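Local coordinates for CurF (Lyngbya majuscula, PDB 5DP2), which forms the cyclopropane ring in the curacin A pathway, acting as an unusual enoyl-reductase domain of a polyketide synthase that binds NADP, at residues Pro8-Pro16 / Leu24-Arg32; Thr37-Val48 / Ala112-Pro121. All coordinates share one frame; numbering follows the deposited sequence.

Interaction 1 (Pro8-Pro16 / Leu24-Arg32)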
loop_
_atom_site.group_PDB
_atom_site.type_symbol
_atom_site.label_atom_id
_atom_site.label_comp_id
_atom_site.label_asym_id
_atom_site.label_seq_id
_atom_site.Cartn_x
_atom_site.Cartn_y
_atom_site.Cartn_z
ATOM N N PRO A 8 24.216 11.815 9.013
ATOM C CA PRO A 8 23.095 12.320 9.814
ATOM C C PRO A 8 23.101 11.822 11.269
ATOM O O PRO A 8 23.762 10.829 11.584
ATOM C CB PRO A 8 21.852 11.796 9.060
ATOM C CG PRO A 8 22.339 10.630 8.264
ATOM C CD PRO A 8 23.767 10.944 7.910
ATOM N N GLN A 9 22.358 12.502 12.141
ATOM C CA GLN A 9 22.182 12.049 13.529
ATOM C C GLN A 9 21.158 10.927 13.509
ATOM O O GLN A 9 20.023 11.177 13.082
ATOM C CB GLN A 9 21.668 13.186 14.434
ATOM C CG GLN A 9 22.443 14.487 14.319
ATOM C CD GLN A 9 21.594 15.753 14.439
ATOM O OE1 GLN A 9 20.358 15.737 14.381
ATOM N NE2 GLN A 9 22.276 16.876 14.582
ATOM N N PRO A 10 21.546 9.657 13.870
ATOM C CA PRO A 10 20.556 8.566 13.681
ATOM C C PRO A 10 19.350 8.741 14.586
ATOM O O PRO A 10 19.476 8.952 15.809
ATOM C CB PRO A 10 21.335 7.311 14.022
ATOM C CG PRO A 10 22.783 7.702 13.811
ATOM C CD PRO A 10 22.869 9.133 14.218
ATOM N N VAL A 11 18.179 8.610 13.961
ATOM C CA VAL A 11 16.898 8.701 14.657
ATOM C C VAL A 11 15.941 7.619 14.129
ATOM O O VAL A 11 16.189 6.978 13.095
ATOM C CB VAL A 11 16.256 10.106 14.530
ATOM C CG1 VAL A 11 17.030 11.144 15.312
ATOM C CG2 VAL A 11 16.110 10.520 13.072
ATOM N N GLN A 12 14.834 7.450 14.839
ATOM C CA GLN A 12 13.766 6.525 14.449
ATOM C C GLN A 12 12.433 7.119 14.898
ATOM O O GLN A 12 12.332 7.630 16.022
ATOM C CB GLN A 12 13.972 5.143 15.063
ATOM C CG GLN A 12 12.870 4.151 14.706
ATOM C CD GLN A 12 13.241 2.755 15.156
ATOM O OE1 GLN A 12 13.054 2.392 16.326
ATOM N NE2 GLN A 12 13.797 1.977 14.245
ATOM N N LEU A 13 11.420 7.038 14.039
ATOM C CA LEU A 13 10.098 7.594 14.367
ATOM C C LEU A 13 9.407 6.672 15.370
ATOM O O LEU A 13 9.288 5.467 15.169
ATOM C CB LEU A 13 9.278 7.704 13.071
ATOM C CG LEU A 13 7.986 8.515 13.191
ATOM C CD1 LEU A 13 8.275 9.965 13.462
ATOM C CD2 LEU A 13 7.198 8.358 11.887
ATOM N N ARG A 14 8.924 7.277 16.472
ATOM C CA ARG A 14 8.325 6.535 17.563
ATOM C C ARG A 14 7.175 7.333 18.160
ATOM O O ARG A 14 7.022 8.521 17.879
ATOM C CB ARG A 14 9.384 6.232 18.652
ATOM C CG ARG A 14 10.568 5.397 18.170
ATOM C CD ARG A 14 10.226 3.939 17.914
ATOM N NE ARG A 14 10.227 3.161 19.171
ATOM C CZ ARG A 14 11.353 2.727 19.748
ATOM N NH1 ARG A 14 12.518 2.820 19.143
ATOM N NH2 ARG A 14 11.302 2.171 20.954
ATOM N N ILE A 15 6.394 6.666 19.002
ATOM C CA ILE A 15 5.349 7.317 19.792
ATOM C C ILE A 15 5.460 6.865 21.249
ATOM O O ILE A 15 5.883 5.746 21.529
ATOM C CB ILE A 15 3.936 7.004 19.258
ATOM C CG1 ILE A 15 3.676 5.504 19.154
ATOM C CG2 ILE A 15 3.690 7.707 17.937
ATOM C CD1 ILE A 15 2.248 5.134 18.807
ATOM N N PRO A 16 4.968 7.706 22.180
ATOM C CA PRO A 16 4.955 7.314 23.582
ATOM C C PRO A 16 3.706 6.534 23.965
ATOM O O PRO A 16 3.688 5.864 25.014
ATOM C CB PRO A 16 4.975 8.655 24.308
ATOM C CG PRO A 16 4.277 9.594 23.386
ATOM C CD PRO A 16 4.731 9.150 22.018
ATOM N N LEU A 24 3.968 11.785 17.405
ATOM C CA LEU A 24 5.063 11.211 16.607
ATOM C C LEU A 24 6.335 12.028 16.875
ATOM O O LEU A 24 6.310 13.249 16.805
ATOM C CB LEU A 24 4.703 11.281 15.129
ATOM C CG LEU A 24 3.697 10.226 14.665
ATOM C CD1 LEU A 24 3.039 10.643 13.361
ATOM C CD2 LEU A 24 4.378 8.868 14.531
ATOM N N THR A 25 7.436 11.323 17.141
ATOM C CA THR A 25 8.682 11.887 17.623
ATOM C C THR A 25 9.865 11.193 16.929
ATOM O O THR A 25 9.884 9.974 16.861
ATOM C CB THR A 25 8.768 11.625 19.153
ATOM O OG1 THR A 25 7.606 12.162 19.816
ATOM C CG2 THR A 25 10.043 12.196 19.759
ATOM N N TRP A 26 10.889 11.939 16.516
ATOM C CA TRP A 26 12.141 11.355 16.048
ATOM C C TRP A 26 13.017 11.065 17.280
ATOM O O TRP A 26 13.573 11.971 17.883
ATOM C CB TRP A 26 12.853 12.287 15.080
ATOM C CG TRP A 26 12.173 12.378 13.729
ATOM C CD1 TRP A 26 11.490 13.445 13.205
ATOM C CD2 TRP A 26 12.123 11.336 12.732
ATOM N NE1 TRP A 26 11.015 13.122 11.954
ATOM C CE2 TRP A 26 11.399 11.840 11.644
ATOM C CE3 TRP A 26 12.630 10.022 12.661
ATOM C CZ2 TRP A 26 11.167 11.087 10.499
ATOM C CZ3 TRP A 26 12.421 9.283 11.502
ATOM C CH2 TRP A 26 11.689 9.819 10.438
ATOM N N MET A 27 13.098 9.797 17.656
ATOM C CA MET A 27 13.854 9.397 18.839
ATOM C C MET A 27 15.297 9.088 18.483
ATOM O O MET A 27 15.574 8.441 17.465
ATOM C CB MET A 27 13.218 8.181 19.473
ATOM C CG MET A 27 11.881 8.503 20.115
ATOM S SD MET A 27 11.948 9.697 21.463
ATOM C CE MET A 27 12.505 8.669 22.822
ATOM N N PRO A 28 16.241 9.532 19.314
ATOM C CA PRO A 28 17.653 9.203 19.056
ATOM C C PRO A 28 17.893 7.692 18.996
ATOM O O PRO A 28 17.260 6.918 19.713
ATOM C CB PRO A 28 18.367 9.826 20.270
ATOM C CG PRO A 28 17.435 10.886 20.762
ATOM C CD PRO A 28 16.076 10.340 20.540
ATOM N N GLN A 29 18.843 7.285 18.143
ATOM C CA GLN A 29 19.238 5.898 17.990
ATOM C C GLN A 29 20.745 5.765 17.960
ATOM O O GLN A 29 21.427 6.655 17.488
ATOM C CB GLN A 29 18.688 5.356 16.656
ATOM C CG GLN A 29 17.174 5.334 16.582
ATOM C CD GLN A 29 16.609 4.164 17.321
ATOM O OE1 GLN A 29 16.562 3.062 16.794
ATOM N NE2 GLN A 29 16.130 4.387 18.523
ATOM N N GLU A 30 21.238 4.605 18.377
ATOM C CA GLU A 30 22.635 4.276 18.135
ATOM C C GLU A 30 22.825 3.801 16.681
ATOM O O GLU A 30 21.902 3.294 16.012
ATOM C CB GLU A 30 23.115 3.223 19.131
ATOM C CG GLU A 30 22.984 3.700 20.572
ATOM C CD GLU A 30 23.917 4.861 20.921
ATOM O OE1 GLU A 30 25.102 4.831 20.517
ATOM O OE2 GLU A 30 23.469 5.812 21.607
ATOM N N ARG A 31 24.015 4.052 16.170
ATOM C CA ARG A 31 24.437 3.527 14.897
ATOM C C ARG A 31 24.984 2.116 15.210
ATOM O O ARG A 31 25.790 1.959 16.113
ATOM C CB ARG A 31 25.525 4.432 14.284
ATOM C CG ARG A 31 25.937 4.092 12.850
ATOM C CD ARG A 31 24.883 4.461 11.798
ATOM N NE ARG A 31 25.232 3.953 10.472
ATOM C CZ ARG A 31 26.012 4.562 9.585
ATOM N NH1 ARG A 31 26.523 5.759 9.825
ATOM N NH2 ARG A 31 26.261 3.974 8.423
ATOM N N ARG A 32 24.533 1.112 14.484
ATOM C CA ARG A 32 25.004 -0.255 14.604
ATOM C C ARG A 32 25.769 -0.619 13.343
ATOM O O ARG A 32 25.636 0.043 12.314
ATOM C CB ARG A 32 23.814 -1.217 14.737
ATOM C CG ARG A 32 22.945 -1.050 15.970
ATOM C CD ARG A 32 21.837 -2.097 15.994
ATOM N NE ARG A 32 21.011 -1.963 17.189
ATOM C CZ ARG A 32 20.005 -2.768 17.502
ATOM N NH1 ARG A 32 19.665 -3.777 16.702
ATOM N NH2 ARG A 32 19.319 -2.556 18.610
#
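Leu13 and Trp26 meet at a non-hydrogen-bonded pair, with Leu13 CD1 lying 4.1 Å from the centroid of the Trp26 six-membered ring. The methyl is only 13° off the ring normal, which identifies a CH-pi contact over the face. Leu13 reaches this place because CG stands opposite the backbone nitrogen (chi1 -169°). Val11 adds a second touch on the indole, its CG2 coming to 3.5 Å from Trp26 CE3 with the side chains at about a right angle. Leu24 CD2 touches both Leu13 CG, at 3.9 Å, and Ile15 CG2, at 3.7 Å.

The face of Gln12 and Arg14 is mixed: Met27 CG packs 3.7 Å from Arg14 CB beside the polar ends. Gln12 CB rests 3.5 Å from Gln29 CG, and the two amides are only modestly inclined to each other. Arg14 bends twice along its chain, bringing NH1 back to Gln12 OE1 at 2.9 Å. Arg69 also donates to Gln12 OE1, and to Gln29 OE1 as well, so one neighbouring guanidinium group secures both amides.

Backbone bonds fix this register: Met27 N donates to Gln12 O at 2.8 Å, Gln12 N returns a bond to Met27 O, and Arg14 and Thr25 pair likewise. At the Pro10 end, the bond from Gln29 N to Pro10 O comes from well above the carbonyl plane.

Further out, Trp26 NE1 bonds to Ser318 O, while Leu13 and Trp26 both pack on Val321 of helix 321-329. Strands 11-14 and 25-28, inclined at 137°, thus make a strongly twisted antiparallel beta hairpin, laid with its apolar side against the body of the enoyl-reductase fold.

Interaction 2 (Thr37-Val48 / Ala112-Pro121)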
loop_
_atom_site.group_PDB
_atom_site.type_symbol
_atom_site.label_atom_id
_atom_site.label_comp_id
_atom_site.label_asym_id
_atom_site.label_seq_id
_atom_site.Cartn_x
_atom_site.Cartn_y
_atom_site.Cartn_z
ATOM N N THR A 37 25.684 -11.546 7.984
ATOM C CA THR A 37 24.675 -11.756 6.929
ATOM C C THR A 37 23.618 -10.648 6.863
ATOM O O THR A 37 22.537 -10.867 6.328
ATOM C CB THR A 37 24.062 -13.141 6.913
ATOM O OG1 THR A 37 23.334 -13.264 8.105
ATOM C CG2 THR A 37 25.126 -14.217 6.777
ATOM N N GLU A 38 23.959 -9.459 7.348
ATOM C CA GLU A 38 23.065 -8.306 7.317
ATOM C C GLU A 38 23.545 -7.250 6.337
ATOM O O GLU A 38 24.702 -7.252 5.924
ATOM C CB GLU A 38 22.960 -7.697 8.711
ATOM C CG GLU A 38 22.326 -8.606 9.749
ATOM C CD GLU A 38 22.268 -8.003 11.138
ATOM O OE1 GLU A 38 23.128 -7.191 11.517
ATOM O OE2 GLU A 38 21.367 -8.415 11.877
ATOM N N VAL A 39 22.633 -6.321 6.003
ATOM C CA VAL A 39 22.905 -5.177 5.148
ATOM C C VAL A 39 22.357 -3.923 5.837
ATOM O O VAL A 39 21.248 -3.959 6.371
ATOM C CB VAL A 39 22.205 -5.336 3.769
ATOM C CG1 VAL A 39 22.487 -4.172 2.848
ATOM C CG2 VAL A 39 22.613 -6.638 3.085
ATOM N N GLU A 40 23.122 -2.827 5.798
ATOM C CA GLU A 40 22.659 -1.537 6.339
ATOM C C GLU A 40 22.318 -0.590 5.180
ATOM O O GLU A 40 23.163 -0.331 4.300
ATOM C CB GLU A 40 23.709 -0.880 7.222
ATOM C CG GLU A 40 23.177 0.352 7.946
ATOM C CD GLU A 40 24.197 1.097 8.747
ATOM O OE1 GLU A 40 23.815 1.627 9.822
ATOM O OE2 GLU A 40 25.358 1.170 8.290
ATOM N N VAL A 41 21.086 -0.074 5.212
ATOM C CA VAL A 41 20.570 0.838 4.198
ATOM C C VAL A 41 20.324 2.217 4.843
ATOM O O VAL A 41 19.676 2.309 5.898
ATOM C CB VAL A 41 19.246 0.318 3.609
ATOM C CG1 VAL A 41 18.734 1.260 2.532
ATOM C CG2 VAL A 41 19.435 -1.091 3.055
ATOM N N GLN A 42 20.857 3.269 4.221
ATOM C CA GLN A 42 20.514 4.644 4.607
ATOM C C GLN A 42 19.239 5.042 3.861
ATOM O O GLN A 42 19.209 5.061 2.611
ATOM C CB GLN A 42 21.655 5.597 4.268
ATOM C CG GLN A 42 21.344 6.999 4.787
ATOM C CD GLN A 42 22.476 7.954 4.678
ATOM O OE1 GLN A 42 23.567 7.597 4.297
ATOM N NE2 GLN A 42 22.232 9.183 5.042
ATOM N N ILE A 43 18.166 5.290 4.598
ATOM C CA ILE A 43 16.885 5.595 3.995
ATOM C C ILE A 43 16.923 6.960 3.336
ATOM O O ILE A 43 17.425 7.920 3.910
ATOM C CB ILE A 43 15.750 5.512 5.062
ATOM C CG1 ILE A 43 15.728 4.136 5.703
ATOM C CG2 ILE A 43 14.423 5.891 4.462
ATOM C CD1 ILE A 43 15.487 2.971 4.765
ATOM N N LYS A 44 16.361 7.042 2.110
ATOM C CA LYS A 44 16.254 8.300 1.399
ATOM C C LYS A 44 14.816 8.802 1.276
ATOM O O LYS A 44 14.586 10.009 1.305
ATOM C CB LYS A 44 16.931 8.204 0.029
ATOM C CG LYS A 44 18.421 7.822 0.086
ATOM C CD LYS A 44 19.284 8.902 0.721
ATOM C CE LYS A 44 20.675 8.412 1.086
ATOM N NZ LYS A 44 21.497 8.170 -0.131
ATOM N N ALA A 45 13.839 7.900 1.129
ATOM C CA ALA A 45 12.442 8.309 1.010
ATOM C C ALA A 45 11.584 7.184 1.540
ATOM O O ALA A 45 11.851 6.002 1.289
ATOM C CB ALA A 45 12.097 8.659 -0.439
ATOM N N VAL A 46 10.525 7.555 2.264
ATOM C CA VAL A 46 9.666 6.588 2.922
ATOM C C VAL A 46 8.268 7.186 2.953
ATOM O O VAL A 46 8.089 8.307 3.431
ATOM C CB VAL A 46 10.192 6.223 4.354
ATOM C CG1 VAL A 46 10.665 7.422 5.168
ATOM C CG2 VAL A 46 9.182 5.366 5.077
ATOM N N PRO A 47 7.274 6.481 2.414
ATOM C CA PRO A 47 5.935 7.040 2.392
ATOM C C PRO A 47 5.151 6.702 3.645
ATOM O O PRO A 47 5.480 5.760 4.377
ATOM C CB PRO A 47 5.310 6.363 1.191
ATOM C CG PRO A 47 5.925 4.983 1.229
ATOM C CD PRO A 47 7.348 5.186 1.682
ATOM N N VAL A 48 4.074 7.464 3.878
ATOM C CA VAL A 48 3.106 7.137 4.911
ATOM C C VAL A 48 2.026 6.209 4.323
ATOM O O VAL A 48 1.537 6.454 3.221
ATOM C CB VAL A 48 2.406 8.418 5.436
ATOM C CG1 VAL A 48 1.508 8.082 6.633
ATOM C CG2 VAL A 48 3.407 9.483 5.838
ATOM N N ALA A 112 11.056 1.511 8.259
ATOM C CA ALA A 112 11.697 2.404 7.285
ATOM C C ALA A 112 11.710 3.876 7.689
ATOM O O ALA A 112 12.528 4.615 7.143
ATOM C CB ALA A 112 11.117 2.234 5.898
ATOM N N PHE A 113 10.841 4.312 8.626
ATOM C CA PHE A 113 10.982 5.657 9.197
ATOM C C PHE A 113 12.100 5.628 10.255
ATOM O O PHE A 113 11.864 5.724 11.465
ATOM C CB PHE A 113 9.661 6.171 9.786
ATOM C CG PHE A 113 8.667 6.691 8.778
ATOM C CD1 PHE A 113 8.799 7.970 8.278
ATOM C CD2 PHE A 113 7.562 5.957 8.388
ATOM C CE1 PHE A 113 7.869 8.491 7.361
ATOM C CE2 PHE A 113 6.615 6.477 7.493
ATOM C CZ PHE A 113 6.797 7.737 6.973
ATOM N N SER A 114 13.335 5.516 9.755
ATOM C CA SER A 114 14.571 5.466 10.531
ATOM C C SER A 114 15.670 6.008 9.637
ATOM O O SER A 114 15.620 5.842 8.421
ATOM C CB SER A 114 14.961 4.032 10.901
ATOM O OG SER A 114 13.978 3.368 11.671
ATOM N N SER A 115 16.719 6.573 10.228
ATOM C CA SER A 115 17.836 7.024 9.413
ATOM C C SER A 115 18.513 5.856 8.688
ATOM O O SER A 115 18.891 5.975 7.504
ATOM C CB SER A 115 18.863 7.734 10.288
ATOM O OG SER A 115 18.277 8.763 11.070
ATOM N N PHE A 116 18.695 4.750 9.407
ATOM C CA PHE A 116 19.359 3.559 8.897
ATOM C C PHE A 116 18.513 2.342 9.256
ATOM O O PHE A 116 17.947 2.303 10.353
ATOM C CB PHE A 116 20.756 3.381 9.485
ATOM C CG PHE A 116 21.682 4.535 9.158
ATOM C CD1 PHE A 116 22.394 4.573 7.964
ATOM C CD2 PHE A 116 21.818 5.599 10.033
ATOM C CE1 PHE A 116 23.200 5.651 7.654
ATOM C CE2 PHE A 116 22.617 6.672 9.726
ATOM C CZ PHE A 116 23.314 6.701 8.539
ATOM N N VAL A 117 18.426 1.378 8.333
ATOM C CA VAL A 117 17.757 0.107 8.564
ATOM C C VAL A 117 18.766 -1.008 8.325
ATOM O O VAL A 117 19.397 -1.038 7.278
ATOM C CB VAL A 117 16.533 -0.059 7.640
ATOM C CG1 VAL A 117 15.987 -1.489 7.691
ATOM C CG2 VAL A 117 15.426 0.916 8.022
ATOM N N ILE A 118 18.863 -1.934 9.284
ATOM C CA ILE A 118 19.667 -3.156 9.092
ATOM C C ILE A 118 18.701 -4.295 8.846
ATOM O O ILE A 118 17.829 -4.569 9.649
ATOM C CB ILE A 118 20.643 -3.385 10.258
ATOM C CG1 ILE A 118 21.655 -2.220 10.288
ATOM C CG2 ILE A 118 21.365 -4.700 10.103
ATOM C CD1 ILE A 118 22.695 -2.295 11.393
ATOM N N CYS A 119 18.887 -4.996 7.742
ATOM C CA CYS A 119 17.999 -6.076 7.377
ATOM C C CYS A 119 18.750 -7.176 6.668
ATOM O O CYS A 119 19.949 -7.142 6.531
ATOM C CB CYS A 119 16.842 -5.553 6.545
ATOM S SG CYS A 119 17.310 -4.831 4.993
ATOM N N SER A 120 18.010 -8.188 6.229
ATOM C CA SER A 120 18.574 -9.293 5.470
ATOM C C SER A 120 18.700 -8.937 3.990
ATOM O O SER A 120 17.864 -8.180 3.463
ATOM C CB SER A 120 17.655 -10.506 5.604
ATOM O OG SER A 120 17.814 -11.400 4.531
ATOM N N PRO A 121 19.649 -9.546 3.278
ATOM C CA PRO A 121 19.695 -9.326 1.830
ATOM C C PRO A 121 18.410 -9.687 1.102
ATOM O O PRO A 121 18.120 -9.083 0.081
ATOM C CB PRO A 121 20.851 -10.225 1.349
ATOM C CG PRO A 121 21.531 -10.682 2.530
ATOM C CD PRO A 121 20.770 -10.371 3.753
HETATM O O HOH W 1 18.530 8.475 6.344
#
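Val46 lays both methyls over one face of the Phe113 ring: its CG2 stands 3.7 Å from the ring centroid and 11° off the normal, a CH-pi contact. Its other methyl, CG1, lies 3.7 Å from Phe113 CD1, placed there by a chi1 of 43° that sets CG1 between the backbone nitrogen and carbonyl carbon. Val48 CG2 approaches Phe113 CZ, and Ala112 CB packs on Val46 CG2. Without the ring, as with an alanine here, the Val46 methyls would probably face a gap and Phe80 and Val339 lose a packing partner. Phe113 is itself the centre of an inverse gamma turn, closed by a weak bond from Ser114 N to Ala112 O.

Next along the strand, Ile43 CD1 touches Val117 CG2 at 3.9 Å. Backbone bonding starts here, with Ile43 N to Ser115 O at 3.1 Å; Val41 N then donates to Val117 O at 2.8 Å, almost straight at 172°, and Val39 pairs with Cys119. Beyond Ile43 this bonding stops, and Lys44 and Ala45 form a classic beta bulge against Val85 of strand 83-91.

On the opposite face, Gln42 runs alongside Phe116, CG 3.7 Å from CE1. Glu40 OE1 comes 3.5 Å from Phe116 CB; its salt-bridge partner Arg31 also makes a cation-pi contact with Phe116. This antiparallel pairing of strands 39-48 and 116-119 belongs to the GroES-like domain of medium-chain dehydrogenase-related enoyl reductases; at its far end the Val48 side chain is about 8 Å from bound NADP.

From the N terminus, interaction 1 comes first and closes a short loop, only seven residues separating its segments. Interaction 2 opens afterwards and closes a much longer excursion, 63 residues that include helix 50-57 and strands 83-91 and 103-107. The two are therefore in series, neither nested nor crossed, with centres 13 Å apart. They nevertheless touch directly. Val11 and Leu13 form backbone hydrogen bonds with Ser115 and Phe113, and Val11 N is also 2.9 Å from Ser115 OG, probably a further bond. Strand 11-14 is thus bonded to the 112-115 loop, while the loop after strand 25-28 reaches strand 39-48 through Arg31 and its salt bridge.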